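Local atomic coordinates of uncharacterized protein (Gallus gallus, PDB entry 3WXB), a protein that catalyses the NAD(P)H-dependent reduction of carbonyl compounds as a member of the short-chain dehydrogenase/reductase family, with NADPH bound in a Rossmann fold. Residues A[36-41]-A[249-254]; A[176-181]-A[267-272]; A[228-233]-A[237-242]. All coordinates share one frame; numbering follows the deposited sequence.

Interaction 1. Residues A[36-41]-A[249-254]; sequences RGIGLG and ESVGGM. With NDP (NADPH dihydro-nicotinamide-adenine-dinucleotide phosphate), chain C.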
loop_
_atom_site.group_PDB
_atom_site.type_symbol
_atom_site.label_atom_id
_atom_site.label_comp_id
_atom_site.label_asym_id
_atom_site.label_seq_id
_atom_site.Cartn_x
_atom_site.Cartn_y
_atom_site.Cartn_z
ATOM N N ARG A 36 -23.312 9.099 -0.738
ATOM C CA ARG A 36 -23.789 8.458 0.465
ATOM C C ARG A 36 -22.582 8.367 1.416
ATOM O O ARG A 36 -21.498 8.800 1.046
ATOM C CB ARG A 36 -24.343 7.047 0.158
ATOM C CG ARG A 36 -23.326 6.114 -0.533
ATOM C CD ARG A 36 -24.063 4.841 -1.172
ATOM N NE ARG A 36 -23.099 4.079 -1.951
ATOM C CZ ARG A 36 -22.475 2.988 -1.516
ATOM N NH1 ARG A 36 -22.765 2.519 -0.326
ATOM N NH2 ARG A 36 -21.586 2.356 -2.296
ATOM N N GLY A 37 -22.797 7.818 2.602
ATOM C CA GLY A 37 -21.728 7.562 3.582
ATOM C C GLY A 37 -20.980 8.810 4.019
ATOM O O GLY A 37 -21.530 9.911 4.107
ATOM N N ILE A 38 -19.695 8.642 4.244
ATOM C CA ILE A 38 -18.859 9.749 4.748
ATOM C C ILE A 38 -18.785 10.885 3.779
ATOM O O ILE A 38 -18.818 12.066 4.192
ATOM C CB ILE A 38 -17.423 9.181 5.116
ATOM C CG1 ILE A 38 -17.555 8.261 6.328
ATOM C CG2 ILE A 38 -16.419 10.318 5.377
ATOM C CD1 ILE A 38 -16.266 7.352 6.540
ATOM N N GLY A 39 -18.644 10.549 2.487
ATOM C CA GLY A 39 -18.595 11.544 1.388
ATOM C C GLY A 39 -19.816 12.493 1.402
ATOM O O GLY A 39 -19.649 13.735 1.353
ATOM N N LEU A 40 -21.026 11.934 1.509
ATOM C CA LEU A 40 -22.241 12.782 1.659
ATOM C C LEU A 40 -22.155 13.673 2.918
ATOM O O LEU A 40 -22.446 14.887 2.839
ATOM C CB LEU A 40 -23.541 11.946 1.633
ATOM C CG LEU A 40 -24.869 12.741 1.727
ATOM C CD1 LEU A 40 -25.023 13.764 0.580
ATOM C CD2 LEU A 40 -26.055 11.789 1.804
ATOM N N GLY A 41 -21.714 13.093 4.043
ATOM C CA GLY A 41 -21.414 13.877 5.246
ATOM C C GLY A 41 -20.488 15.067 4.994
ATOM O O GLY A 41 -20.777 16.194 5.411
ATOM N N GLU A 249 -20.584 12.717 13.462
ATOM C CA GLU A 249 -19.500 12.770 14.456
ATOM C C GLU A 249 -18.140 12.648 13.766
ATOM O O GLU A 249 -17.193 13.379 14.060
ATOM C CB GLU A 249 -19.659 11.627 15.454
ATOM C CG GLU A 249 -20.796 11.814 16.508
ATOM C CD GLU A 249 -21.082 10.542 17.294
ATOM O OE1 GLU A 249 -20.774 9.408 16.830
ATOM O OE2 GLU A 249 -21.637 10.656 18.404
ATOM N N SER A 250 -18.057 11.701 12.818
ATOM C CA SER A 250 -16.805 11.430 12.113
ATOM C C SER A 250 -16.474 12.658 11.277
ATOM O O SER A 250 -15.371 13.184 11.368
ATOM C CB SER A 250 -16.939 10.160 11.224
ATOM O OG SER A 250 -15.906 10.158 10.234
ATOM N N VAL A 251 -17.385 13.114 10.414
ATOM C CA VAL A 251 -17.024 14.271 9.621
ATOM C C VAL A 251 -16.901 15.596 10.356
ATOM O O VAL A 251 -16.087 16.391 9.965
ATOM C CB VAL A 251 -17.675 14.422 8.192
ATOM C CG1 VAL A 251 -18.318 13.135 7.613
ATOM C CG2 VAL A 251 -18.364 15.712 7.968
ATOM N N GLY A 252 -17.723 15.819 11.383
ATOM C CA GLY A 252 -17.599 17.063 12.212
ATOM C C GLY A 252 -16.226 17.050 12.846
ATOM O O GLY A 252 -15.540 18.062 12.845
ATOM N N GLY A 253 -15.793 15.881 13.334
ATOM C CA GLY A 253 -14.447 15.723 13.878
ATOM C C GLY A 253 -13.358 15.992 12.846
ATOM O O GLY A 253 -12.432 16.802 13.107
ATOM N N MET A 254 -13.425 15.313 11.673
ATOM C CA MET A 254 -12.412 15.520 10.646
ATOM C C MET A 254 -12.251 16.972 10.206
ATOM O O MET A 254 -11.152 17.432 9.856
ATOM C CB MET A 254 -12.634 14.589 9.405
ATOM C CG MET A 254 -12.271 13.066 9.769
ATOM S SD MET A 254 -12.417 12.068 8.268
ATOM C CE MET A 254 -14.230 11.968 8.127
HETATM P PA NDP C . -19.513 3.692 1.488
HETATM O O1A NDP C . -19.362 2.292 0.989
HETATM O O2A NDP C . -20.631 3.964 2.300
HETATM O O5B NDP C . -19.526 4.682 0.368
HETATM C C5B NDP C . -18.605 4.477 -0.741
HETATM C C4B NDP C . -18.654 5.699 -1.590
HETATM O O4B NDP C . -17.510 5.700 -2.610
HETATM C C3B NDP C . -19.935 5.786 -2.453
HETATM O O3B NDP C . -20.117 7.236 -2.739
HETATM C C2B NDP C . -19.491 5.085 -3.748
HETATM O O2B NDP C . -20.295 5.414 -4.902
HETATM C C1B NDP C . -18.063 5.670 -3.931
HETATM N N9A NDP C . -17.229 4.744 -4.869
HETATM C C8A NDP C . -16.825 3.459 -4.707
HETATM N N7A NDP C . -16.155 3.085 -5.814
HETATM C C5A NDP C . -16.255 4.056 -6.707
HETATM C C6A NDP C . -15.779 4.184 -7.958
HETATM N N6A NDP C . -15.112 3.155 -8.511
HETATM N N1A NDP C . -15.960 5.331 -8.635
HETATM C C2A NDP C . -16.593 6.394 -8.042
HETATM N N3A NDP C . -17.098 6.238 -6.759
HETATM C C4A NDP C . -16.880 5.097 -6.112
HETATM O O3 NDP C . -18.081 3.952 2.248
HETATM P PN NDP C . -17.874 5.000 3.461
HETATM O O1N NDP C . -17.994 4.256 4.708
HETATM O O2N NDP C . -18.634 6.242 3.227
HETATM O O5D NDP C . -16.280 5.238 3.204
HETATM C C5D NDP C . -15.712 6.406 2.580
HETATM C C4D NDP C . -14.193 6.370 2.808
HETATM O O4D NDP C . -13.934 6.249 4.198
HETATM C C3D NDP C . -13.626 5.072 2.164
HETATM O O3D NDP C . -12.396 5.463 1.563
HETATM C C2D NDP C . -13.396 4.144 3.286
HETATM O O2D NDP C . -12.340 3.226 3.013
HETATM C C1D NDP C . -13.042 5.093 4.407
HETATM N N1N NDP C . -13.264 4.468 5.736
HETATM C C2N NDP C . -14.532 4.074 6.191
HETATM C C3N NDP C . -14.680 3.494 7.455
HETATM C C7N NDP C . -15.935 3.135 7.980
HETATM O O7N NDP C . -15.993 2.597 9.088
HETATM N N7N NDP C . -17.047 3.521 7.280
HETATM C C4N NDP C . -13.545 3.252 8.256
HETATM C C5N NDP C . -12.260 3.617 7.832
HETATM C C6N NDP C . -12.093 4.201 6.566
HETATM P P2B NDP C . -21.577 4.458 -5.319
HETATM O O1X NDP C . -21.584 4.822 -6.743
HETATM O O2X NDP C . -22.627 4.956 -4.418
HETATM O O3X NDP C . -21.108 3.071 -5.057
#

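Interaction 2. Residues A[176-181]-A[267-272]; sequences NISSTA and GAFLNW. With NDP (NADPH dihydro-nicotinamide-adenine-dinucleotide phosphate), chain C; EDO (1,2-ethanediol), chain D.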
loop_
_atom_site.group_PDB
_atom_site.type_symbol
_atom_site.label_atom_id
_atom_site.label_comp_id
_atom_site.label_asym_id
_atom_site.label_seq_id
_atom_site.Cartn_x
_atom_site.Cartn_y
_atom_site.Cartn_z
ATOM N N ASN A 176 -6.527 12.539 2.003
ATOM C CA ASN A 176 -6.804 11.150 1.689
ATOM C C ASN A 176 -7.494 10.398 2.803
ATOM O O ASN A 176 -6.927 10.245 3.844
ATOM C CB ASN A 176 -5.538 10.463 1.246
ATOM C CG ASN A 176 -5.024 11.013 -0.011
ATOM O OD1 ASN A 176 -5.773 11.350 -0.855
ATOM N ND2 ASN A 176 -3.750 11.152 -0.115
ATOM N N ILE A 177 -8.725 9.938 2.577
ATOM C CA ILE A 177 -9.439 9.250 3.650
ATOM C C ILE A 177 -8.938 7.784 3.702
ATOM O O ILE A 177 -9.306 6.958 2.828
ATOM C CB ILE A 177 -10.958 9.286 3.471
ATOM C CG1 ILE A 177 -11.441 10.725 3.241
ATOM C CG2 ILE A 177 -11.656 8.595 4.698
ATOM C CD1 ILE A 177 -11.117 11.698 4.482
ATOM N N SER A 178 -8.192 7.449 4.751
ATOM C CA SER A 178 -7.504 6.184 4.837
ATOM C C SER A 178 -8.166 5.407 5.958
ATOM O O SER A 178 -9.321 5.676 6.276
ATOM C CB SER A 178 -6.022 6.447 5.104
ATOM O OG SER A 178 -5.225 5.272 5.013
ATOM N N SER A 179 -7.448 4.509 6.615
ATOM C CA SER A 179 -8.036 3.671 7.656
ATOM C C SER A 179 -6.921 3.105 8.513
ATOM O O SER A 179 -5.858 2.754 7.994
ATOM C CB SER A 179 -8.781 2.459 7.049
ATOM O OG SER A 179 -9.371 1.749 8.116
ATOM N N THR A 180 -7.161 2.962 9.801
ATOM C CA THR A 180 -6.229 2.244 10.682
ATOM C C THR A 180 -6.306 0.740 10.407
ATOM O O THR A 180 -5.437 -0.013 10.864
ATOM C CB THR A 180 -6.498 2.494 12.212
ATOM O OG1 THR A 180 -7.887 2.317 12.492
ATOM C CG2 THR A 180 -6.099 3.901 12.631
ATOM N N ALA A 181 -7.293 0.292 9.622
ATOM C CA ALA A 181 -7.216 -1.090 9.072
ATOM C C ALA A 181 -5.981 -1.192 8.182
ATOM O O ALA A 181 -5.435 -2.275 8.072
ATOM C CB ALA A 181 -8.470 -1.453 8.267
ATOM N N GLY A 267 1.735 15.306 5.674
ATOM C CA GLY A 267 2.155 13.915 5.584
ATOM C C GLY A 267 1.867 13.076 6.825
ATOM O O GLY A 267 2.302 11.906 6.870
ATOM N N ALA A 268 1.156 13.622 7.810
ATOM C CA ALA A 268 0.787 12.872 8.979
ATOM C C ALA A 268 -0.408 11.926 8.608
ATOM O O ALA A 268 -1.036 12.102 7.565
ATOM C CB ALA A 268 0.347 13.781 10.158
ATOM N N PHE A 269 -0.660 10.984 9.506
ATOM C CA PHE A 269 -1.801 10.062 9.522
ATOM C C PHE A 269 -2.486 10.365 10.857
ATOM O O PHE A 269 -1.928 10.084 11.907
ATOM C CB PHE A 269 -1.280 8.610 9.463
ATOM C CG PHE A 269 -2.345 7.535 9.437
ATOM C CD1 PHE A 269 -3.655 7.776 8.983
ATOM C CD2 PHE A 269 -2.001 6.226 9.791
ATOM C CE1 PHE A 269 -4.638 6.712 8.967
ATOM C CE2 PHE A 269 -2.963 5.159 9.755
ATOM C CZ PHE A 269 -4.292 5.415 9.335
ATOM N N LEU A 270 -3.704 10.886 10.799
ATOM C CA LEU A 270 -4.415 11.353 11.977
ATOM C C LEU A 270 -5.778 10.733 11.989
ATOM O O LEU A 270 -6.296 10.399 10.918
ATOM C CB LEU A 270 -4.612 12.867 11.836
ATOM C CG LEU A 270 -3.532 13.911 12.161
ATOM C CD1 LEU A 270 -2.190 13.436 12.798
ATOM C CD2 LEU A 270 -3.498 15.231 11.353
ATOM N N ASN A 271 -6.372 10.533 13.159
ATOM C CA ASN A 271 -7.790 10.173 13.165
ATOM C C ASN A 271 -8.775 11.362 13.322
ATOM O O ASN A 271 -8.337 12.551 13.477
ATOM C CB ASN A 271 -8.089 9.011 14.143
ATOM C CG ASN A 271 -8.228 9.458 15.573
ATOM O OD1 ASN A 271 -8.004 10.619 15.898
ATOM N ND2 ASN A 271 -8.638 8.534 16.440
ATOM N N TRP A 272 -10.073 11.039 13.361
ATOM C CA TRP A 272 -11.146 12.054 13.386
ATOM C C TRP A 272 -11.129 12.843 14.687
ATOM O O TRP A 272 -11.811 13.879 14.777
ATOM C CB TRP A 272 -12.559 11.423 13.235
ATOM C CG TRP A 272 -12.880 10.435 14.356
ATOM C CD1 TRP A 272 -12.324 9.172 14.539
ATOM C CD2 TRP A 272 -13.778 10.621 15.437
ATOM N NE1 TRP A 272 -12.822 8.594 15.645
ATOM C CE2 TRP A 272 -13.717 9.449 16.234
ATOM C CE3 TRP A 272 -14.609 11.675 15.839
ATOM C CZ2 TRP A 272 -14.451 9.297 17.424
ATOM C CZ3 TRP A 272 -15.371 11.530 17.036
ATOM C CH2 TRP A 272 -15.284 10.348 17.812
HETATM P PA NDP C . -19.513 3.692 1.488
HETATM O O1A NDP C . -19.362 2.292 0.989
HETATM O O2A NDP C . -20.631 3.964 2.300
HETATM O O5B NDP C . -19.526 4.682 0.368
HETATM C C5B NDP C . -18.605 4.477 -0.741
HETATM C C4B NDP C . -18.654 5.699 -1.590
HETATM O O4B NDP C . -17.510 5.700 -2.610
HETATM C C3B NDP C . -19.935 5.786 -2.453
HETATM O O3B NDP C . -20.117 7.236 -2.739
HETATM C C2B NDP C . -19.491 5.085 -3.748
HETATM O O2B NDP C . -20.295 5.414 -4.902
HETATM C C1B NDP C . -18.063 5.670 -3.931
HETATM N N9A NDP C . -17.229 4.744 -4.869
HETATM C C8A NDP C . -16.825 3.459 -4.707
HETATM N N7A NDP C . -16.155 3.085 -5.814
HETATM C C5A NDP C . -16.255 4.056 -6.707
HETATM C C6A NDP C . -15.779 4.184 -7.958
HETATM N N6A NDP C . -15.112 3.155 -8.511
HETATM N N1A NDP C . -15.960 5.331 -8.635
HETATM C C2A NDP C . -16.593 6.394 -8.042
HETATM N N3A NDP C . -17.098 6.238 -6.759
HETATM C C4A NDP C . -16.880 5.097 -6.112
HETATM O O3 NDP C . -18.081 3.952 2.248
HETATM P PN NDP C . -17.874 5.000 3.461
HETATM O O1N NDP C . -17.994 4.256 4.708
HETATM O O2N NDP C . -18.634 6.242 3.227
HETATM O O5D NDP C . -16.280 5.238 3.204
HETATM C C5D NDP C . -15.712 6.406 2.580
HETATM C C4D NDP C . -14.193 6.370 2.808
HETATM O O4D NDP C . -13.934 6.249 4.198
HETATM C C3D NDP C . -13.626 5.072 2.164
HETATM O O3D NDP C . -12.396 5.463 1.563
HETATM C C2D NDP C . -13.396 4.144 3.286
HETATM O O2D NDP C . -12.340 3.226 3.013
HETATM C C1D NDP C . -13.042 5.093 4.407
HETATM N N1N NDP C . -13.264 4.468 5.736
HETATM C C2N NDP C . -14.532 4.074 6.191
HETATM C C3N NDP C . -14.680 3.494 7.455
HETATM C C7N NDP C . -15.935 3.135 7.980
HETATM O O7N NDP C . -15.993 2.597 9.088
HETATM N N7N NDP C . -17.047 3.521 7.280
HETATM C C4N NDP C . -13.545 3.252 8.256
HETATM C C5N NDP C . -12.260 3.617 7.832
HETATM C C6N NDP C . -12.093 4.201 6.566
HETATM P P2B NDP C . -21.577 4.458 -5.319
HETATM O O1X NDP C . -21.584 4.822 -6.743
HETATM O O2X NDP C . -22.627 4.956 -4.418
HETATM O O3X NDP C . -21.108 3.071 -5.057
HETATM C C1 EDO D . -13.645 -0.376 7.638
HETATM O O1 EDO D . -13.862 -1.810 7.813
HETATM C C2 EDO D . -12.498 0.050 8.565
HETATM O O2 EDO D . -11.609 0.685 7.603
#

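Interaction 3. Residues A[228-233]-A[237-242]; sequences PGWVKT and GTLEDK. With NDP (NADPH dihydro-nicotinamide-adenine-dinucleotide phosphate), chain C.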
loop_
_atom_site.group_PDB
_atom_site.type_symbol
_atom_site.label_atom_id
_atom_site.label_comp_id
_atom_site.label_asym_id
_atom_site.label_seq_id
_atom_site.Cartn_x
_atom_site.Cartn_y
_atom_site.Cartn_z
ATOM N N PRO A 228 -11.310 8.018 9.692
ATOM C CA PRO A 228 -12.609 8.620 10.021
ATOM C C PRO A 228 -13.247 7.960 11.186
ATOM O O PRO A 228 -14.284 8.393 11.634
ATOM C CB PRO A 228 -13.429 8.413 8.745
ATOM C CG PRO A 228 -12.853 7.142 8.175
ATOM C CD PRO A 228 -11.399 7.161 8.462
ATOM N N GLY A 229 -12.611 6.935 11.710
ATOM C CA GLY A 229 -13.194 6.192 12.798
ATOM C C GLY A 229 -13.908 4.963 12.193
ATOM O O GLY A 229 -13.811 4.718 11.007
ATOM N N TRP A 230 -14.599 4.185 13.007
ATOM C CA TRP A 230 -15.442 3.103 12.488
ATOM C C TRP A 230 -16.872 3.630 12.360
ATOM O O TRP A 230 -17.641 3.706 13.363
ATOM C CB TRP A 230 -15.350 1.932 13.432
ATOM C CG TRP A 230 -16.095 0.674 12.991
ATOM C CD1 TRP A 230 -16.630 0.422 11.746
ATOM C CD2 TRP A 230 -16.336 -0.491 13.775
ATOM N NE1 TRP A 230 -17.206 -0.821 11.730
ATOM C CE2 TRP A 230 -17.029 -1.410 12.952
ATOM C CE3 TRP A 230 -16.041 -0.853 15.100
ATOM C CZ2 TRP A 230 -17.458 -2.655 13.418
ATOM C CZ3 TRP A 230 -16.454 -2.073 15.553
ATOM C CH2 TRP A 230 -17.154 -2.975 14.709
ATOM N N VAL A 231 -17.229 3.954 11.131
ATOM C CA VAL A 231 -18.334 4.842 10.865
ATOM C C VAL A 231 -19.544 4.012 10.443
ATOM O O VAL A 231 -19.390 3.057 9.702
ATOM C CB VAL A 231 -18.010 5.947 9.827
ATOM C CG1 VAL A 231 -19.128 7.071 9.870
ATOM C CG2 VAL A 231 -16.557 6.627 10.054
ATOM N N LYS A 232 -20.716 4.409 10.948
ATOM C CA LYS A 232 -22.008 3.790 10.628
ATOM C C LYS A 232 -22.436 4.120 9.185
ATOM O O LYS A 232 -23.138 5.095 8.934
ATOM C CB LYS A 232 -23.039 4.169 11.731
ATOM C CG LYS A 232 -24.161 5.283 11.404
ATOM C CD LYS A 232 -23.733 6.602 10.584
ATOM C CE LYS A 232 -24.722 7.719 10.800
ATOM N NZ LYS A 232 -25.912 7.219 11.667
ATOM N N THR A 233 -21.935 3.333 8.223
ATOM C CA THR A 233 -22.199 3.555 6.800
ATOM C C THR A 233 -22.416 2.157 6.238
ATOM O O THR A 233 -22.257 1.182 6.978
ATOM C CB THR A 233 -21.000 4.138 6.058
ATOM O OG1 THR A 233 -19.959 3.138 5.980
ATOM C CG2 THR A 233 -20.504 5.473 6.714
ATOM N N GLY A 237 -20.761 -1.114 8.141
ATOM C CA GLY A 237 -21.695 -2.128 8.588
ATOM C C GLY A 237 -22.646 -1.753 9.712
ATOM O O GLY A 237 -22.630 -0.633 10.236
ATOM N N THR A 238 -23.415 -2.759 10.113
ATOM C CA THR A 238 -24.524 -2.688 11.093
ATOM C C THR A 238 -24.139 -2.915 12.590
ATOM O O THR A 238 -24.925 -2.670 13.476
ATOM C CB THR A 238 -25.538 -3.803 10.693
ATOM O OG1 THR A 238 -25.581 -3.885 9.251
ATOM C CG2 THR A 238 -26.959 -3.519 11.238
ATOM N N LEU A 239 -22.948 -3.428 12.857
ATOM C CA LEU A 239 -22.631 -3.937 14.194
ATOM C C LEU A 239 -22.710 -2.808 15.283
ATOM O O LEU A 239 -22.055 -1.759 15.156
ATOM C CB LEU A 239 -21.238 -4.599 14.170
ATOM C CG LEU A 239 -20.821 -5.806 15.035
ATOM C CD1 LEU A 239 -19.354 -6.106 14.772
ATOM C CD2 LEU A 239 -21.046 -5.646 16.546
ATOM N N GLU A 240 -23.563 -3.031 16.298
ATOM C CA GLU A 240 -23.720 -2.197 17.490
ATOM C C GLU A 240 -22.404 -2.232 18.290
ATOM O O GLU A 240 -21.948 -3.304 18.717
ATOM C CB GLU A 240 -24.918 -2.723 18.320
ATOM C CG GLU A 240 -24.868 -4.274 18.765
ATOM C CD GLU A 240 -25.071 -5.406 17.627
ATOM O OE1 GLU A 240 -25.409 -5.143 16.435
ATOM O OE2 GLU A 240 -24.890 -6.611 17.970
ATOM N N ASP A 241 -21.752 -1.081 18.455
ATOM C CA ASP A 241 -20.475 -1.053 19.174
ATOM C C ASP A 241 -20.174 0.348 19.718
ATOM O O ASP A 241 -20.231 1.349 18.988
ATOM C CB ASP A 241 -19.318 -1.593 18.283
ATOM C CG ASP A 241 -17.975 -1.693 19.027
ATOM O OD1 ASP A 241 -17.633 -2.763 19.552
ATOM O OD2 ASP A 241 -17.233 -0.702 19.102
ATOM N N LYS A 242 -19.855 0.388 21.006
ATOM C CA LYS A 242 -19.434 1.610 21.695
ATOM C C LYS A 242 -18.401 2.457 20.923
ATOM O O LYS A 242 -18.380 3.678 21.062
ATOM C CB LYS A 242 -18.872 1.265 23.091
ATOM C CG LYS A 242 -17.417 0.724 23.149
ATOM C CD LYS A 242 -16.884 0.685 24.603
ATOM C CE LYS A 242 -17.206 2.008 25.349
ATOM N NZ LYS A 242 -16.588 2.125 26.697
HETATM P PA NDP C . -19.513 3.692 1.488
HETATM O O1A NDP C . -19.362 2.292 0.989
HETATM O O2A NDP C . -20.631 3.964 2.300
HETATM O O5B NDP C . -19.526 4.682 0.368
HETATM C C5B NDP C . -18.605 4.477 -0.741
HETATM C C4B NDP C . -18.654 5.699 -1.590
HETATM O O4B NDP C . -17.510 5.700 -2.610
HETATM C C3B NDP C . -19.935 5.786 -2.453
HETATM O O3B NDP C . -20.117 7.236 -2.739
HETATM C C2B NDP C . -19.491 5.085 -3.748
HETATM O O2B NDP C . -20.295 5.414 -4.902
HETATM C C1B NDP C . -18.063 5.670 -3.931
HETATM N N9A NDP C . -17.229 4.744 -4.869
HETATM C C8A NDP C . -16.825 3.459 -4.707
HETATM N N7A NDP C . -16.155 3.085 -5.814
HETATM C C5A NDP C . -16.255 4.056 -6.707
HETATM C C6A NDP C . -15.779 4.184 -7.958
HETATM N N6A NDP C . -15.112 3.155 -8.511
HETATM N N1A NDP C . -15.960 5.331 -8.635
HETATM C C2A NDP C . -16.593 6.394 -8.042
HETATM N N3A NDP C . -17.098 6.238 -6.759
HETATM C C4A NDP C . -16.880 5.097 -6.112
HETATM O O3 NDP C . -18.081 3.952 2.248
HETATM P PN NDP C . -17.874 5.000 3.461
HETATM O O1N NDP C . -17.994 4.256 4.708
HETATM O O2N NDP C . -18.634 6.242 3.227
HETATM O O5D NDP C . -16.280 5.238 3.204
HETATM C C5D NDP C . -15.712 6.406 2.580
HETATM C C4D NDP C . -14.193 6.370 2.808
HETATM O O4D NDP C . -13.934 6.249 4.198
HETATM C C3D NDP C . -13.626 5.072 2.164
HETATM O O3D NDP C . -12.396 5.463 1.563
HETATM C C2D NDP C . -13.396 4.144 3.286
HETATM O O2D NDP C . -12.340 3.226 3.013
HETATM C C1D NDP C . -13.042 5.093 4.407
HETATM N N1N NDP C . -13.264 4.468 5.736
HETATM C C2N NDP C . -14.532 4.074 6.191
HETATM C C3N NDP C . -14.680 3.494 7.455
HETATM C C7N NDP C . -15.935 3.135 7.980
HETATM O O7N NDP C . -15.993 2.597 9.088
HETATM N N7N NDP C . -17.047 3.521 7.280
HETATM C C4N NDP C . -13.545 3.252 8.256
HETATM C C5N NDP C . -12.260 3.617 7.832
HETATM C C6N NDP C . -12.093 4.201 6.566
HETATM P P2B NDP C . -21.577 4.458 -5.319
HETATM O O1X NDP C . -21.584 4.822 -6.743
HETATM O O2X NDP C . -22.627 4.956 -4.418
HETATM O O3X NDP C . -21.108 3.071 -5.057
#

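Interaction 1. Residues A[36-41]-A[249-254]
Ile38 and Val251 meet between two helices, and the contact is van der Waals packing, with no hydrogen bond between the segments. Ile38 turns its CG2 branch to the other helix. That methyl lies 3.9 Å from Met254 CE, where the two side chains cross at about a right angle. The same CG2 is 4.1 Å from Val251 CG1, and here the side chains slide past each other in opposite directions. The Met254 chain is bent at its last torsion (chi3 -75°), which turns CE to Ile38.

Val251 also packs on backbone. Its CG1 rests against Ile38 O, and its CG2 lies 3.5 Å from Gly41 O. The helices approach closely at Gly41, where a CB would run into Val251 CG1. Their short axes pass 9.5 Å apart at 54°.

The polar contacts of 36-41 go to NADPH. Gly37 has a positive phi and leaves room for the pyrophosphate, since a CB there would collide with O2N. Ile38 N gives a 2.8 Å hydrogen bond to NADPH O2N. Ile38 CD1 reaches the nicotinamide ribose.

Arg36 holds the 2'-phosphate of the adenosine ribose with two nearly straight bonds. NE bonds to NADPH O2X at 2.7 Å and NH2 bonds to O3X at 2.9 Å. The phosphorus P2B lies at the guanidinium edge, in its plane, while O5B sits over one face. NH1 forms a salt bridge with Asp234. With an alanine here, the 2'-phosphate would probably lose both bonds and Asp234 its charged mate.

The chemistry is thus divided: an apolar seam faces helix 247-260, and the charged end meets the phosphate that distinguishes NADPH from NADH.

Interaction 2. Residues A[176-181]-A[267-272]
Phe269 points the edge of its ring at the backbone of Ser179 and Thr180. The leading atom is CZ. It lies 3.4 Å from Ser179 O and 3.8 Å from Thr180 N, both close to the ring plane. The peptide between the two residues therefore meets the rim of the ring. CG of Phe269 stands opposite the backbone N (chi1 -179°), which carries the ring across to the other segment.

Thr180 crosses the phenyl group at about a right angle, with its CG2 methyl 4.1 Å from Phe269 CZ. Ser178 adds its CB, 4.1 Å from Phe269 CE1. The hydroxyl of Ser178 is satisfied by Asn206. No hydrogen bond joins the two segments.

Ser179 directs its CB away from Phe269. Its OG accepts a 3.0 Å bond from Ala181 N, an ST turn, and shares a 2.5 Å hydrogen bond with O2 of a bound 1,2-ethanediol. Ser179 OG also lies 3.5 Å from NADPH C5N. The diol, probably from the crystallisation liquor, also bonds to Tyr198 OH. It lies beside the nicotinamide, where a carbonyl substrate would probably bind.

Strand 222-227 lies between strands 173-177 and 269-271 in the parallel sheet, and Phe269 touches its Ala225. Phe269 also touches Asn206 of helix 196-216. Ile177 touches Met254 of helix 247-260.

Interaction 3. Residues A[228-233]-A[237-242]
Trp230 and Asp241 both have an extended first torsion (chi1 -176° in Trp230), which points each side chain away from its own backbone N and lets indole and carboxylate meet. Trp230 CZ3 lies 3.8 Å from Asp241 CG. The two side chains cross at about a right angle, with ring and carboxylate planes 41° apart. Asp241 OD2 bonds to Ser243 N. Leu239 reaches the indole edge in its plane, with CD1 3.8 Å from Trp230 CH2. Trp230 NE1 bonds to Gly236 O.

One backbone bond ties the two segments, from Gly237 N to Thr233 O at 3.0 Å. It is bent, with an N-H...O angle of 139°.

The other side of 228-233 holds the cofactor. Val231 N donates to the carboxamide O7N of NADPH at 2.7 Å, and N7N returns a weak bond to Val231 O. Thr233 OG1 donates to NADPH O1N at 2.6 Å. Together these bonds fix the nicotinamide amide and the adjoining phosphate.

The pair lies in the loop between strand 222-227 and helix 247-260. Arg244 makes a cation-pi contact with Trp230. Val231 packs on Val247 of helix 247-260.

All three interactions border the one NADPH molecule. Interaction 1 meets the 2'-phosphate and pyrophosphate, interaction 2 the nicotinamide ring, and interaction 3 the carboxamide and the phosphate next to the nicotinamide ribose. Interactions 1 and 3 are about 12 Å apart between centres. Ser250 OG and Pro228 O, 2.8 Å apart, join them by a probable hydrogen bond, and Ile38 CD1 packs on Val231 CG2 at 3.6 Å. Interactions 2 and 3 meet where Ser178 O lies 3.4 Å from Pro228 CD. Trp272 touches interactions 1 and 3, with CB 3.8 Å from Met254 CG and CD1 3.6 Å from Gly229 CA. Along the chain, interaction 3 is nested inside the loops closed by the other two.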